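Local coordinates for putative HTH-type transcriptional regulator ybaQ (Escherichia coli, PDB 2EBY), which probably binds DNA as a dimeric transcriptional regulator of the Cro/C1 helix-turn-helix type, at residues Glu32-His37 / Thr53-Arg58. Sequence-based numbering, arbitrary orientation.
With SO4 (sulfate ion), chain C.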
loop_
_atom_site.group_PDB
_atom_site.type_symbol
_atom_site.label_atom_id
_atom_site.label_comp_id
_atom_site.label_asym_id
_atom_site.label_seq_id
_atom_site.Cartn_x
_atom_site.Cartn_y
_atom_site.Cartn_z
ATOM N N GLU A 32 -3.273 11.936 21.524
ATOM C CA GLU A 32 -2.788 11.364 22.777
ATOM C C GLU A 32 -3.233 9.910 22.948
ATOM O O GLU A 32 -2.548 9.115 23.592
ATOM C CB GLU A 32 -3.244 12.232 23.955
ATOM C CG GLU A 32 -2.933 13.714 23.725
ATOM C CD GLU A 32 -3.077 14.572 24.971
ATOM O OE1 GLU A 32 -2.156 14.564 25.816
ATOM O OE2 GLU A 32 -4.118 15.255 25.104
ATOM N N LEU A 33 -4.376 9.567 22.365
ATOM C CA LEU A 33 -4.864 8.197 22.422
ATOM C C LEU A 33 -3.993 7.322 21.509
ATOM O O LEU A 33 -3.524 6.255 21.910
ATOM C CB LEU A 33 -6.326 8.117 21.964
ATOM C CG LEU A 33 -7.413 8.635 22.913
ATOM C CD1 LEU A 33 -8.803 8.515 22.282
ATOM C CD2 LEU A 33 -7.347 7.828 24.197
ATOM N N LEU A 34 -3.775 7.783 20.281
ATOM C CA LEU A 34 -2.962 7.050 19.309
ATOM C C LEU A 34 -1.495 7.108 19.713
ATOM O O LEU A 34 -0.674 6.337 19.221
ATOM C CB LEU A 34 -3.114 7.664 17.905
ATOM C CG LEU A 34 -4.494 7.719 17.233
ATOM C CD1 LEU A 34 -4.468 8.694 16.061
ATOM C CD2 LEU A 34 -4.892 6.341 16.763
ATOM N N HIS A 35 -1.183 8.029 20.619
ATOM C CA HIS A 35 0.181 8.239 21.090
ATOM C C HIS A 35 1.111 8.693 19.955
ATOM O O HIS A 35 2.255 8.245 19.836
ATOM C CB HIS A 35 0.745 6.974 21.740
ATOM C CG HIS A 35 2.086 7.185 22.377
ATOM N ND1 HIS A 35 3.038 6.191 22.454
ATOM C CD2 HIS A 35 2.637 8.281 22.947
ATOM C CE1 HIS A 35 4.123 6.672 23.043
ATOM N NE2 HIS A 35 3.904 7.937 23.351
ATOM N N VAL A 36 0.604 9.586 19.116
ATOM C CA VAL A 36 1.378 10.141 18.011
ATOM C C VAL A 36 1.281 11.653 18.163
ATOM O O VAL A 36 0.466 12.142 18.945
ATOM C CB VAL A 36 0.802 9.724 16.631
ATOM C CG1 VAL A 36 0.875 8.203 16.470
ATOM C CG2 VAL A 36 -0.635 10.214 16.498
ATOM N N HIS A 37 2.108 12.395 17.434
ATOM C CA HIS A 37 2.076 13.849 17.519
ATOM C C HIS A 37 0.792 14.351 16.871
ATOM O O HIS A 37 0.267 13.724 15.953
ATOM C CB HIS A 37 3.297 14.449 16.808
ATOM C CG HIS A 37 3.467 15.921 17.038
ATOM N ND1 HIS A 37 2.586 16.853 16.545
ATOM C CD2 HIS A 37 4.395 16.611 17.748
ATOM C CE1 HIS A 37 2.957 18.064 16.943
ATOM N NE2 HIS A 37 4.051 17.938 17.674
ATOM N N THR A 53 0.599 1.450 7.488
ATOM C CA THR A 53 0.170 0.204 8.117
ATOM C C THR A 53 0.160 0.360 9.639
ATOM O O THR A 53 -0.801 -0.031 10.309
ATOM C CB THR A 53 1.105 -0.972 7.739
ATOM O OG1 THR A 53 1.220 -1.055 6.314
ATOM C CG2 THR A 53 0.528 -2.290 8.225
ATOM N N GLU A 54 1.231 0.931 10.181
ATOM C CA GLU A 54 1.326 1.137 11.625
ATOM C C GLU A 54 0.202 2.038 12.127
ATOM O O GLU A 54 -0.436 1.733 13.135
ATOM C CB GLU A 54 2.678 1.755 12.010
ATOM C CG GLU A 54 2.898 1.846 13.521
ATOM C CD GLU A 54 4.238 2.463 13.901
ATOM O OE1 GLU A 54 5.254 2.114 13.269
ATOM O OE2 GLU A 54 4.281 3.285 14.844
ATOM N N MET A 55 -0.046 3.148 11.437
ATOM C CA MET A 55 -1.120 4.034 11.873
ATOM C C MET A 55 -2.444 3.290 11.851
ATOM O O MET A 55 -3.301 3.535 12.692
ATOM C CB MET A 55 -1.235 5.277 10.984
ATOM C CG MET A 55 -2.412 6.210 11.352
ATOM S SD MET A 55 -2.330 7.006 12.998
ATOM C CE MET A 55 -1.131 8.281 12.638
ATOM N N ALA A 56 -2.609 2.398 10.878
ATOM C CA ALA A 56 -3.838 1.615 10.751
ATOM C C ALA A 56 -4.022 0.743 11.987
ATOM O O ALA A 56 -5.133 0.583 12.472
ATOM C CB ALA A 56 -3.789 0.744 9.495
ATOM N N PHE A 57 -2.925 0.179 12.488
ATOM C CA PHE A 57 -2.973 -0.641 13.704
ATOM C C PHE A 57 -3.411 0.206 14.903
ATOM O O PHE A 57 -4.185 -0.248 15.743
ATOM C CB PHE A 57 -1.600 -1.234 14.029
ATOM C CG PHE A 57 -1.322 -2.569 13.382
ATOM C CD1 PHE A 57 -1.171 -2.684 12.004
ATOM C CD2 PHE A 57 -1.172 -3.711 14.172
ATOM C CE1 PHE A 57 -0.867 -3.911 11.420
ATOM C CE2 PHE A 57 -0.869 -4.944 13.602
ATOM C CZ PHE A 57 -0.715 -5.049 12.221
ATOM N N ARG A 58 -2.895 1.432 14.987
ATOM C CA ARG A 58 -3.229 2.322 16.101
ATOM C C ARG A 58 -4.705 2.706 16.068
ATOM O O ARG A 58 -5.385 2.690 17.093
ATOM C CB ARG A 58 -2.365 3.584 16.056
ATOM C CG ARG A 58 -0.882 3.363 16.333
ATOM C CD ARG A 58 -0.121 4.637 16.025
ATOM N NE ARG A 58 1.321 4.482 16.143
ATOM C CZ ARG A 58 1.979 4.448 17.295
ATOM N NH1 ARG A 58 1.320 4.561 18.439
ATOM N NH2 ARG A 58 3.297 4.307 17.305
HETATM S S SO4 C . 3.751 1.348 5.058
HETATM O O1 SO4 C . 4.015 -0.030 5.586
HETATM O O2 SO4 C . 2.328 1.695 5.333
HETATM O O3 SO4 C . 4.586 2.385 5.780
HETATM O O4 SO4 C . 4.049 1.354 3.569
#
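Leu34 and Val36 meet Arg58 and Met55 where the C-terminal end of helix 27-34 and the turn after it come up against helix 53-63. The tight part centres on buried Arg58: Leu34 CD2 lies 3.8 Å from its CB, and Val36 CG1 packs 3.7 Å from its CD and covers one guanidinium face, offset toward the rim. Arg58 NH1 gives a weak, bent bond (124°) to Leu34 O at 2.8 Å. NH2 makes a salt bridge with Glu54 OE2 at 2.8 Å, meeting it nearly along its C-O axis with the oxygen 17° out of the guanidinium plane, and another with Glu91 of the second subunit. Packing on Met55 is longer: Leu34 CD1 faces its SD at 4.1 Å, the side chains crossing at about a right angle, and a bend at chi3 (77°) puts its CE 4.3 Å from Val36 CG1. Leu34 and Val36 also touch Val41 of helix 38-45. On the loose side, exposed His35 passes Arg58 NH1 with CB 4.1 Å off. An alanine in place of Arg58 would probably leave both glutamates without this positive mate, Leu34 O without its weak donor, and a gap beside Val36 CG1. The turn of the predicted helix-turn-helix thus packs on helix 53-63, as in the all-helical Cro/C1-type domain.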